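Local coordinates for Low molecular weight protein-tyrosine-phosphatase ptpA (Staphylococcus aureus, PDB 3ROF) that hydrolyses phosphotyrosine in proteins to tyrosine and phosphate and probably acts as a secreted effector that counteracts host defences, at residues S20-A25 and E57-I62; K32-H37 and S142-I147; F84-A89 and V151-L156; P124-Y127 and N131-G134. One frame throughout, in Å; residues are numbered along the deposited sequence.

Interaction 1: residues S20-A25 and E57-I62; sequences SPMAEA and EGTQKI
Met-22 and Thr-59 carry this helix-to-helix contact, with Ile-62 one turn further on. The segment axes run nearly parallel, at a signed crossing angle of -21°. Their closest approach is 9.7 Å. The backbones come nearest where Met-22 CA and Thr-59 CA are 5.9 Å apart.

The apolar part is built from two short steps. The Thr-59 methyl, CG2, lies 3.8 Å from Met-22 CB, near the root of the methionine, and it also borders the ring of Pro-21, whose CB is 4.5 Å from CG2. Further out, Met-22 SD meets the branch methyl CG2 of Ile-62 at 4.1 Å. The methionine reaches both neighbours because its chain is extended through the first two torsions and turns only at the last (chi3 -61°), which swings CE back toward Thr-59 while the sulfur faces the isoleucine.

The one polar atom in the contact is Thr-59 OG1, hydrogen-bonded to the carbonyl oxygen of Cys-18. Met-22 CE also touches it, a van der Waals contact of 3.7 Å. With chi1 at -72° Thr-59 keeps OG1 beside its own backbone N and turns CG2 to Met-22 CB.

Pro-21 lies close to a bound phosphate and to Cys-13 and Arg-19, the ends of the family's CX5R phosphate-binding loop (P-loop) and catalytic by similarity. Helix 19-33 rests on strands 7-13 and 39-45 through Ser-20, Ala-23 and Glu-24, while Met-22, Thr-59 and Ile-62 together meet Val-135, Phe-132 and Tyr-136 of helix 132-153.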
loop_
_atom_site.group_PDB
_atom_site.type_symbol
_atom_site.label_atom_id
_atom_site.label_comp_id
_atom_site.label_asym_id
_atom_site.label_seq_id
_atom_site.Cartn_x
_atom_site.Cartn_y
_atom_site.Cartn_z
ATOM N N SER A 20 -4.950 -1.815 -0.262
ATOM C CA SER A 20 -3.985 -0.731 -0.272
ATOM C C SER A 20 -4.471 0.514 0.473
ATOM O O SER A 20 -3.638 1.173 1.075
ATOM C CB SER A 20 -3.467 -0.418 -1.677
ATOM O OG SER A 20 -4.466 0.054 -2.571
ATOM N N PRO A 21 -5.778 0.862 0.493
ATOM C CA PRO A 21 -6.153 1.987 1.337
ATOM C C PRO A 21 -5.917 1.670 2.813
ATOM O O PRO A 21 -5.527 2.539 3.596
ATOM C CB PRO A 21 -7.658 2.197 1.034
ATOM C CG PRO A 21 -7.815 1.647 -0.350
ATOM C CD PRO A 21 -6.908 0.420 -0.364
ATOM N N MET A 22 -6.216 0.431 3.218
ATOM C CA MET A 22 -5.998 0.090 4.601
ATOM C C MET A 22 -4.519 0.268 4.982
ATOM O O MET A 22 -4.179 0.853 6.019
ATOM C CB MET A 22 -6.447 -1.353 4.899
ATOM C CG MET A 22 -6.536 -1.581 6.364
ATOM S SD MET A 22 -6.718 -3.306 6.880
ATOM C CE MET A 22 -8.262 -3.765 6.105
ATOM N N ALA A 23 -3.637 -0.273 4.137
ATOM C CA ALA A 23 -2.221 -0.165 4.369
ATOM C C ALA A 23 -1.749 1.300 4.381
ATOM O O ALA A 23 -0.947 1.693 5.209
ATOM C CB ALA A 23 -1.439 -0.978 3.349
ATOM N N GLU A 24 -2.247 2.099 3.412
ATOM C CA GLU A 24 -1.866 3.495 3.338
ATOM C C GLU A 24 -2.201 4.195 4.637
ATOM O O GLU A 24 -1.385 4.943 5.185
ATOM C CB GLU A 24 -2.582 4.182 2.169
ATOM C CG GLU A 24 -2.405 5.667 2.154
ATOM C CD GLU A 24 -3.191 6.408 1.096
ATOM O OE1 GLU A 24 -3.875 5.808 0.256
ATOM O OE2 GLU A 24 -3.150 7.673 1.160
ATOM N N ALA A 25 -3.441 4.022 5.114
ATOM C CA ALA A 25 -3.874 4.741 6.303
ATOM C C ALA A 25 -3.070 4.307 7.539
ATOM O O ALA A 25 -2.684 5.133 8.360
ATOM C CB ALA A 25 -5.351 4.511 6.520
ATOM N N GLU A 57 -16.439 -0.442 2.682
ATOM C CA GLU A 57 -16.989 -0.445 4.028
ATOM C C GLU A 57 -16.137 -1.233 4.997
ATOM O O GLU A 57 -15.936 -0.785 6.137
ATOM C CB GLU A 57 -18.429 -0.993 3.994
ATOM C CG GLU A 57 -19.017 -1.302 5.326
ATOM C CD GLU A 57 -20.471 -1.733 5.279
ATOM O OE1 GLU A 57 -21.237 -1.228 4.428
ATOM O OE2 GLU A 57 -20.846 -2.544 6.142
ATOM N N GLY A 58 -15.672 -2.413 4.623
ATOM C CA GLY A 58 -14.885 -3.218 5.561
ATOM C C GLY A 58 -13.588 -2.557 5.992
ATOM O O GLY A 58 -13.157 -2.725 7.138
ATOM N N THR A 59 -12.942 -1.832 5.064
ATOM C CA THR A 59 -11.715 -1.113 5.395
ATOM C C THR A 59 -12.045 0.102 6.245
ATOM O O THR A 59 -11.380 0.360 7.247
ATOM C CB THR A 59 -10.935 -0.750 4.141
ATOM O OG1 THR A 59 -10.380 -1.976 3.650
ATOM C CG2 THR A 59 -9.856 0.267 4.423
ATOM N N GLN A 60 -13.103 0.846 5.912
ATOM C CA GLN A 60 -13.483 1.974 6.753
ATOM C C GLN A 60 -13.795 1.504 8.173
ATOM O O GLN A 60 -13.399 2.159 9.136
ATOM C CB GLN A 60 -14.709 2.684 6.172
ATOM C CG GLN A 60 -14.451 3.326 4.830
ATOM C CD GLN A 60 -15.546 4.273 4.402
ATOM O OE1 GLN A 60 -16.125 4.978 5.229
ATOM N NE2 GLN A 60 -15.859 4.271 3.104
ATOM N N LYS A 61 -14.494 0.374 8.312
ATOM C CA LYS A 61 -14.853 -0.082 9.634
ATOM C C LYS A 61 -13.616 -0.435 10.462
ATOM O O LYS A 61 -13.562 -0.107 11.650
ATOM C CB LYS A 61 -15.787 -1.289 9.558
ATOM C CG LYS A 61 -17.196 -0.924 9.171
ATOM C CD LYS A 61 -18.069 -2.182 8.990
ATOM C CE LYS A 61 -19.529 -1.831 8.788
ATOM N NZ LYS A 61 -20.339 -3.084 8.767
ATOM N N ILE A 62 -12.648 -1.132 9.870
ATOM C CA ILE A 62 -11.421 -1.499 10.593
ATOM C C ILE A 62 -10.655 -0.267 10.977
ATOM O O ILE A 62 -10.166 -0.185 12.105
ATOM C CB ILE A 62 -10.450 -2.309 9.662
ATOM C CG1 ILE A 62 -10.936 -3.724 9.492
ATOM C CG2 ILE A 62 -8.995 -2.304 10.201
ATOM C CD1 ILE A 62 -10.697 -4.591 10.715
#

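Interaction 2: residues K32-H37 and S142-I147; sequences KDRNIH and SCDNLI
Arg-34 and Asp-144 form the ionic half of the contact. NH1 of Arg-34 donates to OD1 of Asp-144 over 2.9 Å, in a bent bond (142° at the hydrogen) that reaches the oxygen from above the carboxylate plane. The two flat groups stand steeply, 74° apart. A turn of the arginine chain at its third torsion (chi3 61°) leads the guanidinium over to the helix. Both charges are shared further: Arg-34 NH2 pairs with Asp-148, and Asp-144 OD2 with Arg-30, making a chain of alternating charges across the partly exposed surface.

At the C-terminal end of helix 19-33, Asn-35 is the first residue to leave helical angles, with positive phi and two bonds back into the last turn, a Schellman motif. Arg-34 and Ile-36 stand on either side of it in sequence, and both reach helix 132-153, which packs beside helix 19-33 in this alpha/beta fold.

The packing half centres on Ile-147. Its CG2 methyl lies over one face of the Arg-34 guanidinium, toward the rim, 3.6 Å from NH1. The same methyl makes an apolar contact of 3.5 Å with CD1 of Ile-36, while Met-27 and Arg-30 of helix 19-33 also touch the Ile-147 side chain.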
loop_
_atom_site.group_PDB
_atom_site.type_symbol
_atom_site.label_atom_id
_atom_site.label_comp_id
_atom_site.label_asym_id
_atom_site.label_seq_id
_atom_site.Cartn_x
_atom_site.Cartn_y
_atom_site.Cartn_z
ATOM N N LYS A 32 3.445 8.986 11.644
ATOM C CA LYS A 32 3.147 10.094 12.531
ATOM C C LYS A 32 3.503 9.735 13.980
ATOM O O LYS A 32 4.173 10.488 14.695
ATOM C CB LYS A 32 1.674 10.457 12.397
ATOM C CG LYS A 32 1.260 11.645 13.187
ATOM C CD LYS A 32 -0.228 11.940 13.029
ATOM C CE LYS A 32 -0.622 13.183 13.832
ATOM N NZ LYS A 32 -2.064 13.523 13.668
ATOM N N ASP A 33 3.061 8.566 14.411
ATOM C CA ASP A 33 3.283 8.110 15.783
ATOM C C ASP A 33 4.769 7.863 16.093
ATOM O O ASP A 33 5.179 7.989 17.258
ATOM C CB ASP A 33 2.461 6.846 16.082
ATOM C CG ASP A 33 0.968 7.123 16.147
ATOM O OD1 ASP A 33 0.576 8.307 16.239
ATOM O OD2 ASP A 33 0.165 6.158 16.089
ATOM N N ARG A 34 5.549 7.506 15.078
ATOM C CA ARG A 34 6.995 7.302 15.195
ATOM C C ARG A 34 7.779 8.567 14.914
ATOM O O ARG A 34 9.011 8.567 14.962
ATOM C CB ARG A 34 7.481 6.174 14.283
ATOM C CG ARG A 34 7.002 4.802 14.754
ATOM C CD ARG A 34 7.465 3.678 13.886
ATOM N NE ARG A 34 8.910 3.627 13.870
ATOM C CZ ARG A 34 9.616 2.698 13.241
ATOM N NH1 ARG A 34 9.034 1.708 12.605
ATOM N NH2 ARG A 34 10.950 2.770 13.231
ATOM N N ASN A 35 7.112 9.680 14.673
ATOM C CA ASN A 35 7.788 10.952 14.433
ATOM C C ASN A 35 8.747 10.902 13.256
ATOM O O ASN A 35 9.827 11.496 13.289
ATOM C CB ASN A 35 8.477 11.453 15.699
ATOM C CG ASN A 35 7.486 11.797 16.764
ATOM O OD1 ASN A 35 6.560 12.577 16.533
ATOM N ND2 ASN A 35 7.655 11.213 17.941
ATOM N N ILE A 36 8.318 10.216 12.200
ATOM C CA ILE A 36 9.075 10.149 10.954
ATOM C C ILE A 36 8.362 10.986 9.902
ATOM O O ILE A 36 7.171 10.761 9.652
ATOM C CB ILE A 36 9.208 8.704 10.498
ATOM C CG1 ILE A 36 10.001 7.918 11.532
ATOM C CG2 ILE A 36 9.868 8.621 9.125
ATOM C CD1 ILE A 36 9.975 6.453 11.275
ATOM N N HIS A 37 9.077 11.965 9.324
ATOM C CA HIS A 37 8.472 12.986 8.457
ATOM C C HIS A 37 8.762 12.988 6.950
ATOM O O HIS A 37 8.147 13.742 6.213
ATOM C CB HIS A 37 8.769 14.372 9.034
ATOM C CG HIS A 37 8.257 14.535 10.427
ATOM N ND1 HIS A 37 6.928 14.777 10.702
ATOM C CD2 HIS A 37 8.875 14.417 11.625
ATOM C CE1 HIS A 37 6.760 14.838 12.014
ATOM N NE2 HIS A 37 7.926 14.625 12.593
ATOM N N SER A 142 3.846 -6.268 9.083
ATOM C CA SER A 142 4.850 -5.725 8.157
ATOM C C SER A 142 5.245 -4.278 8.389
ATOM O O SER A 142 6.299 -3.870 7.906
ATOM C CB SER A 142 4.336 -5.809 6.722
ATOM O OG SER A 142 4.256 -7.133 6.286
ATOM N N CYS A 143 4.401 -3.506 9.084
ATOM C CA CYS A 143 4.472 -2.067 8.964
ATOM C C CYS A 143 5.782 -1.498 9.520
ATOM O O CYS A 143 6.448 -0.731 8.813
ATOM C CB CYS A 143 3.254 -1.454 9.659
ATOM S SG CYS A 143 3.087 0.327 9.393
ATOM N N ASP A 144 6.132 -1.832 10.751
ATOM C CA ASP A 144 7.378 -1.252 11.289
ATOM C C ASP A 144 8.605 -1.757 10.531
ATOM O O ASP A 144 9.565 -0.996 10.367
ATOM C CB ASP A 144 7.520 -1.539 12.751
ATOM C CG ASP A 144 6.627 -0.660 13.597
ATOM O OD1 ASP A 144 6.462 0.510 13.268
ATOM O OD2 ASP A 144 6.192 -1.127 14.686
ATOM N N ASN A 145 8.623 -3.004 10.064
ATOM C CA ASN A 145 9.759 -3.509 9.302
ATOM C C ASN A 145 9.907 -2.770 7.979
ATOM O O ASN A 145 11.030 -2.454 7.552
ATOM C CB ASN A 145 9.579 -4.997 9.042
ATOM C CG ASN A 145 9.742 -5.830 10.266
ATOM O OD1 ASN A 145 10.393 -5.435 11.230
ATOM N ND2 ASN A 145 9.127 -6.997 10.262
ATOM N N LEU A 146 8.791 -2.467 7.319
ATOM C CA LEU A 146 8.802 -1.700 6.098
ATOM C C LEU A 146 9.331 -0.272 6.339
ATOM O O LEU A 146 10.151 0.249 5.580
ATOM C CB LEU A 146 7.391 -1.681 5.482
ATOM C CG LEU A 146 7.234 -0.773 4.262
ATOM C CD1 LEU A 146 8.152 -1.222 3.097
ATOM C CD2 LEU A 146 5.766 -0.791 3.815
ATOM N N ILE A 147 8.808 0.373 7.371
ATOM C CA ILE A 147 9.305 1.691 7.725
ATOM C C ILE A 147 10.803 1.653 7.956
ATOM O O ILE A 147 11.554 2.501 7.455
ATOM C CB ILE A 147 8.568 2.243 8.973
ATOM C CG1 ILE A 147 7.093 2.534 8.629
ATOM C CG2 ILE A 147 9.271 3.492 9.488
ATOM C CD1 ILE A 147 6.236 2.898 9.821
#

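Interaction 3: residues F84-A89 and V151-L156; sequences FDYIVA and VKDANL
Tyr-86 reaches from the parallel sheet to Asp-153 and Ala-154 at the C-terminal end of helix 132-153, joining an inner strand of this alpha/beta fold to the last helix of the chain. That end is closed by a Schellman motif at Asn-155, where phi turns positive and Leu-156 N bonds back to Val-151 O over 2.9 Å.

The tyrosine starts strand 86-89, and its ring projects from the sheet so that the phenol is the part that arrives at the helix. Asp-153 comes to it obliquely. Its carboxyl carbon CG is anti to the backbone N (chi1 -174°), which carries OD2 across to the hydroxyl, and the carboxylate plane is turned 78° from the ring. OD2 lies at the ring edge, close to the ring plane, 3.5 Å from CE1 on the flank of the phenol. Here Tyr-86 OH donates to the anti lone pair of OD2, the one pointing away from the second carboxylate oxygen. OD2 also accepts from Gln-108 NE2, at the start of strand 108-111 beside the tyrosine's own strand; two donors thus grip one oxygen and probably stabilise its negative charge.

Of the tyrosine, Ala-154 CB touches only the hydroxyl oxygen, standing 3.7 Å from Tyr-86 OH. The polar link itself is short, with Tyr-86 OH and Asp-153 OD2 only 2.6 Å apart.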
loop_
_atom_site.group_PDB
_atom_site.type_symbol
_atom_site.label_atom_id
_atom_site.label_comp_id
_atom_site.label_asym_id
_atom_site.label_seq_id
_atom_site.Cartn_x
_atom_site.Cartn_y
_atom_site.Cartn_z
ATOM N N PHE A 84 7.044 5.321 -8.079
ATOM C CA PHE A 84 7.254 5.804 -6.740
ATOM C C PHE A 84 8.600 5.239 -6.291
ATOM O O PHE A 84 9.098 4.272 -6.869
ATOM C CB PHE A 84 6.159 5.280 -5.795
ATOM C CG PHE A 84 4.766 5.595 -6.262
ATOM C CD1 PHE A 84 4.141 6.723 -5.847
ATOM C CD2 PHE A 84 4.079 4.728 -7.125
ATOM C CE1 PHE A 84 2.855 7.025 -6.285
ATOM C CE2 PHE A 84 2.828 5.025 -7.561
ATOM C CZ PHE A 84 2.209 6.161 -7.141
ATOM N N ASP A 85 9.188 5.799 -5.249
ATOM C CA ASP A 85 10.450 5.253 -4.761
ATOM C C ASP A 85 10.307 3.795 -4.306
ATOM O O ASP A 85 11.212 2.968 -4.543
ATOM C CB ASP A 85 11.001 6.088 -3.619
ATOM C CG ASP A 85 11.292 7.499 -4.057
ATOM O OD1 ASP A 85 12.154 7.661 -4.928
ATOM O OD2 ASP A 85 10.612 8.440 -3.616
ATOM N N TYR A 86 9.187 3.499 -3.639
ATOM C CA TYR A 86 8.896 2.160 -3.151
ATOM C C TYR A 86 7.478 1.828 -3.532
ATOM O O TYR A 86 6.592 2.655 -3.325
ATOM C CB TYR A 86 9.044 2.072 -1.635
ATOM C CG TYR A 86 10.436 2.462 -1.194
ATOM C CD1 TYR A 86 11.463 1.521 -1.126
ATOM C CD2 TYR A 86 10.741 3.793 -0.907
ATOM C CE1 TYR A 86 12.770 1.913 -0.809
ATOM C CE2 TYR A 86 12.025 4.175 -0.577
ATOM C CZ TYR A 86 13.012 3.225 -0.514
ATOM O OH TYR A 86 14.291 3.619 -0.184
ATOM N N ILE A 87 7.281 0.657 -4.111
ATOM C CA ILE A 87 5.947 0.177 -4.518
ATOM C C ILE A 87 5.734 -1.147 -3.792
ATOM O O ILE A 87 6.541 -2.076 -3.941
ATOM C CB ILE A 87 5.833 0.001 -6.057
ATOM C CG1 ILE A 87 6.182 1.316 -6.765
ATOM C CG2 ILE A 87 4.449 -0.449 -6.418
ATOM C CD1 ILE A 87 6.217 1.192 -8.213
ATOM N N VAL A 88 4.659 -1.241 -3.020
ATOM C CA VAL A 88 4.429 -2.383 -2.172
ATOM C C VAL A 88 3.079 -2.994 -2.585
ATOM O O VAL A 88 2.006 -2.457 -2.276
ATOM C CB VAL A 88 4.436 -2.007 -0.687
ATOM C CG1 VAL A 88 4.174 -3.261 0.174
ATOM C CG2 VAL A 88 5.779 -1.353 -0.328
ATOM N N ALA A 89 3.175 -4.112 -3.290
ATOM C CA ALA A 89 2.040 -4.826 -3.851
ATOM C C ALA A 89 1.465 -5.788 -2.823
ATOM O O ALA A 89 2.181 -6.282 -1.963
ATOM C CB ALA A 89 2.510 -5.616 -5.060
ATOM N N VAL A 151 13.589 3.871 5.902
ATOM C CA VAL A 151 14.429 4.848 6.588
ATOM C C VAL A 151 15.904 4.549 6.357
ATOM O O VAL A 151 16.686 5.475 6.100
ATOM C CB VAL A 151 14.085 4.872 8.095
ATOM C CG1 VAL A 151 15.149 5.571 8.885
ATOM C CG2 VAL A 151 12.720 5.530 8.302
ATOM N N LYS A 152 16.308 3.296 6.471
ATOM C CA LYS A 152 17.709 2.959 6.279
ATOM C C LYS A 152 18.111 3.031 4.804
ATOM O O LYS A 152 19.185 3.548 4.463
ATOM C CB LYS A 152 18.014 1.594 6.884
ATOM C CG LYS A 152 17.835 1.566 8.413
ATOM C CD LYS A 152 18.249 0.275 9.059
ATOM C CE LYS A 152 17.891 0.323 10.528
ATOM N NZ LYS A 152 18.566 -0.740 11.309
ATOM N N ASP A 153 17.266 2.534 3.912
ATOM C CA ASP A 153 17.590 2.459 2.490
ATOM C C ASP A 153 17.731 3.858 1.863
ATOM O O ASP A 153 18.603 4.080 1.028
ATOM C CB ASP A 153 16.529 1.646 1.728
ATOM C CG ASP A 153 16.911 1.430 0.299
ATOM O OD1 ASP A 153 17.952 0.796 0.060
ATOM O OD2 ASP A 153 16.231 1.933 -0.607
ATOM N N ALA A 154 16.877 4.777 2.295
ATOM C CA ALA A 154 16.854 6.145 1.792
ATOM C C ALA A 154 17.656 7.135 2.647
ATOM O O ALA A 154 17.705 8.325 2.333
ATOM C CB ALA A 154 15.430 6.605 1.636
ATOM N N ASN A 155 18.304 6.642 3.701
ATOM C CA ASN A 155 19.154 7.468 4.587
ATOM C C ASN A 155 18.375 8.633 5.204
ATOM O O ASN A 155 18.844 9.781 5.213
ATOM C CB ASN A 155 20.403 7.967 3.864
ATOM C CG ASN A 155 21.375 8.677 4.804
ATOM O OD1 ASN A 155 21.472 8.358 6.003
ATOM N ND2 ASN A 155 22.107 9.646 4.267
ATOM N N LEU A 156 17.205 8.322 5.749
ATOM C CA LEU A 156 16.335 9.319 6.359
ATOM C C LEU A 156 16.507 9.448 7.884
ATOM O O LEU A 156 16.888 8.506 8.609
ATOM C CB LEU A 156 14.880 8.935 6.116
ATOM C CG LEU A 156 14.475 8.675 4.682
ATOM C CD1 LEU A 156 13.011 8.300 4.660
ATOM C CD2 LEU A 156 14.746 9.854 3.784
#

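Interaction 4: residues P124-Y127 and N131-G134; sequences PDPY and NFEG
Pro-126 presents the CB-CG edge of its ring to one face of Phe-132, and the proline can be followed atom by atom from CB. That carbon stands 3.8 Å from the centroid of the phenyl ring and just 6° off its normal, a CH-pi contact almost exactly over the centre. The same CB is 3.9 Å from Asn-131 N, where the backbone turns into helix 132-153. Next comes CG, the tip of the pyrrolidine, displaced toward one side of the phenyl: it is 3.7 Å from CE1 of Phe-132, with CD1 slightly further. Pro-126 O reaches the same face near the other rim, 3.7 Å from Phe-132 CE2. The two side chains cross at about a right angle, and the first torsion of Phe-132 (chi1 -72°) brings its ring back beneath the proline.

Two N-caps frame this pair. Asp-125 caps the short helix 126-129, its OD1 accepting from Tyr-127 N, two residues on, over 3.0 Å from above the carboxylate plane. Asn-131 caps helix 132-153, but its OD1 takes the amide three residues on, Gly-134 N, at 3.0 Å from above the carbonyl plane.

Asp-125 is the proton donor by similarity, on a loop that borders the active site. Pro-126 touches Arg-19 and lies near a bound phosphate, while Tyr-127 stacks on a ring of the bound peptide. The cap on Tyr-127 N holds the Asp-125 carboxylate, whose OD2 hydrogen-bonds to that peptide; the proline-phenyl packing would steady the adjoining backbone.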
loop_
_atom_site.group_PDB
_atom_site.type_symbol
_atom_site.label_atom_id
_atom_site.label_comp_id
_atom_site.label_asym_id
_atom_site.label_seq_id
_atom_site.Cartn_x
_atom_site.Cartn_y
_atom_site.Cartn_z
ATOM N N PRO A 124 -4.681 -12.017 0.779
ATOM C CA PRO A 124 -5.929 -12.335 0.057
ATOM C C PRO A 124 -6.856 -11.150 -0.032
ATOM O O PRO A 124 -6.874 -10.311 0.835
ATOM C CB PRO A 124 -6.577 -13.448 0.892
ATOM C CG PRO A 124 -5.445 -14.007 1.712
ATOM C CD PRO A 124 -4.561 -12.792 2.016
ATOM N N ASP A 125 -7.634 -11.095 -1.091
ATOM C CA ASP A 125 -8.476 -9.945 -1.361
ATOM C C ASP A 125 -9.785 -10.018 -0.578
ATOM O O ASP A 125 -10.637 -10.893 -0.845
ATOM C CB ASP A 125 -8.773 -9.884 -2.862
ATOM C CG ASP A 125 -9.501 -8.622 -3.293
ATOM O OD1 ASP A 125 -9.878 -7.814 -2.420
ATOM O OD2 ASP A 125 -9.674 -8.463 -4.531
ATOM N N PRO A 126 -9.982 -9.133 0.407
ATOM C CA PRO A 126 -11.189 -9.205 1.227
ATOM C C PRO A 126 -12.417 -8.672 0.515
ATOM O O PRO A 126 -13.520 -8.838 1.057
ATOM C CB PRO A 126 -10.814 -8.357 2.431
ATOM C CG PRO A 126 -9.956 -7.257 1.827
ATOM C CD PRO A 126 -9.137 -7.969 0.765
ATOM N N TYR A 127 -12.294 -8.159 -0.695
ATOM C CA TYR A 127 -13.470 -7.894 -1.521
ATOM C C TYR A 127 -14.307 -9.175 -1.606
ATOM O O TYR A 127 -15.540 -9.122 -1.646
ATOM C CB TYR A 127 -13.020 -7.482 -2.914
ATOM C CG TYR A 127 -14.125 -7.193 -3.880
ATOM C CD1 TYR A 127 -14.562 -5.906 -4.030
ATOM C CD2 TYR A 127 -14.653 -8.177 -4.706
ATOM C CE1 TYR A 127 -15.536 -5.574 -4.955
ATOM C CE2 TYR A 127 -15.629 -7.867 -5.650
ATOM C CZ TYR A 127 -16.064 -6.560 -5.761
ATOM O OH TYR A 127 -17.028 -6.232 -6.694
ATOM N N ASN A 131 -12.529 -10.803 4.949
ATOM C CA ASN A 131 -11.647 -10.944 6.098
ATOM C C ASN A 131 -10.781 -9.686 6.286
ATOM O O ASN A 131 -9.543 -9.724 6.169
ATOM C CB ASN A 131 -10.787 -12.195 5.964
ATOM C CG ASN A 131 -10.013 -12.483 7.204
ATOM O OD1 ASN A 131 -10.250 -11.885 8.248
ATOM N ND2 ASN A 131 -9.055 -13.392 7.104
ATOM N N PHE A 132 -11.427 -8.576 6.607
ATOM C CA PHE A 132 -10.699 -7.334 6.771
ATOM C C PHE A 132 -9.797 -7.374 7.987
ATOM O O PHE A 132 -8.720 -6.756 7.959
ATOM C CB PHE A 132 -11.702 -6.170 6.809
ATOM C CG PHE A 132 -12.304 -5.912 5.472
ATOM C CD1 PHE A 132 -11.717 -5.034 4.581
ATOM C CD2 PHE A 132 -13.459 -6.582 5.061
ATOM C CE1 PHE A 132 -12.261 -4.819 3.326
ATOM C CE2 PHE A 132 -14.005 -6.349 3.788
ATOM C CZ PHE A 132 -13.382 -5.487 2.910
ATOM N N GLU A 133 -10.199 -8.089 9.038
ATOM C CA GLU A 133 -9.336 -8.224 10.209
ATOM C C GLU A 133 -8.036 -8.932 9.878
ATOM O O GLU A 133 -6.962 -8.556 10.366
ATOM C CB GLU A 133 -10.069 -8.917 11.353
ATOM C CG GLU A 133 -9.254 -8.893 12.621
ATOM C CD GLU A 133 -10.004 -9.470 13.799
ATOM O OE1 GLU A 133 -11.259 -9.443 13.753
ATOM O OE2 GLU A 133 -9.346 -9.953 14.754
ATOM N N GLY A 134 -8.109 -9.953 9.034
ATOM C CA GLY A 134 -6.911 -10.657 8.634
ATOM C C GLY A 134 -5.964 -9.774 7.868
ATOM O O GLY A 134 -4.742 -9.839 8.022
#

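From the N terminus, helix 19-33 opens interaction 1, closed after 31 intervening residues by helix 57-65, before interactions 3 and 4 open. The end of that first helix opens interaction 2, whose partner on helix 132-153 comes far later, so interactions 1 and 2 cross. Strand 86-89 then opens interaction 3, which ends past the second segment of interaction 2 and crosses it in turn. Interaction 4, a short local closure, nests inside the loops of both 2 and 3. Helix 132-153 serves interactions 2, 3 and 4. At its N-terminal end Phe-132 also packs on Thr-59, Ile-62 and Met-22, joining interactions 4 and 1; further along, Ile-36 on Val-151 and Leu-146 on Val-88 join 2 with 3.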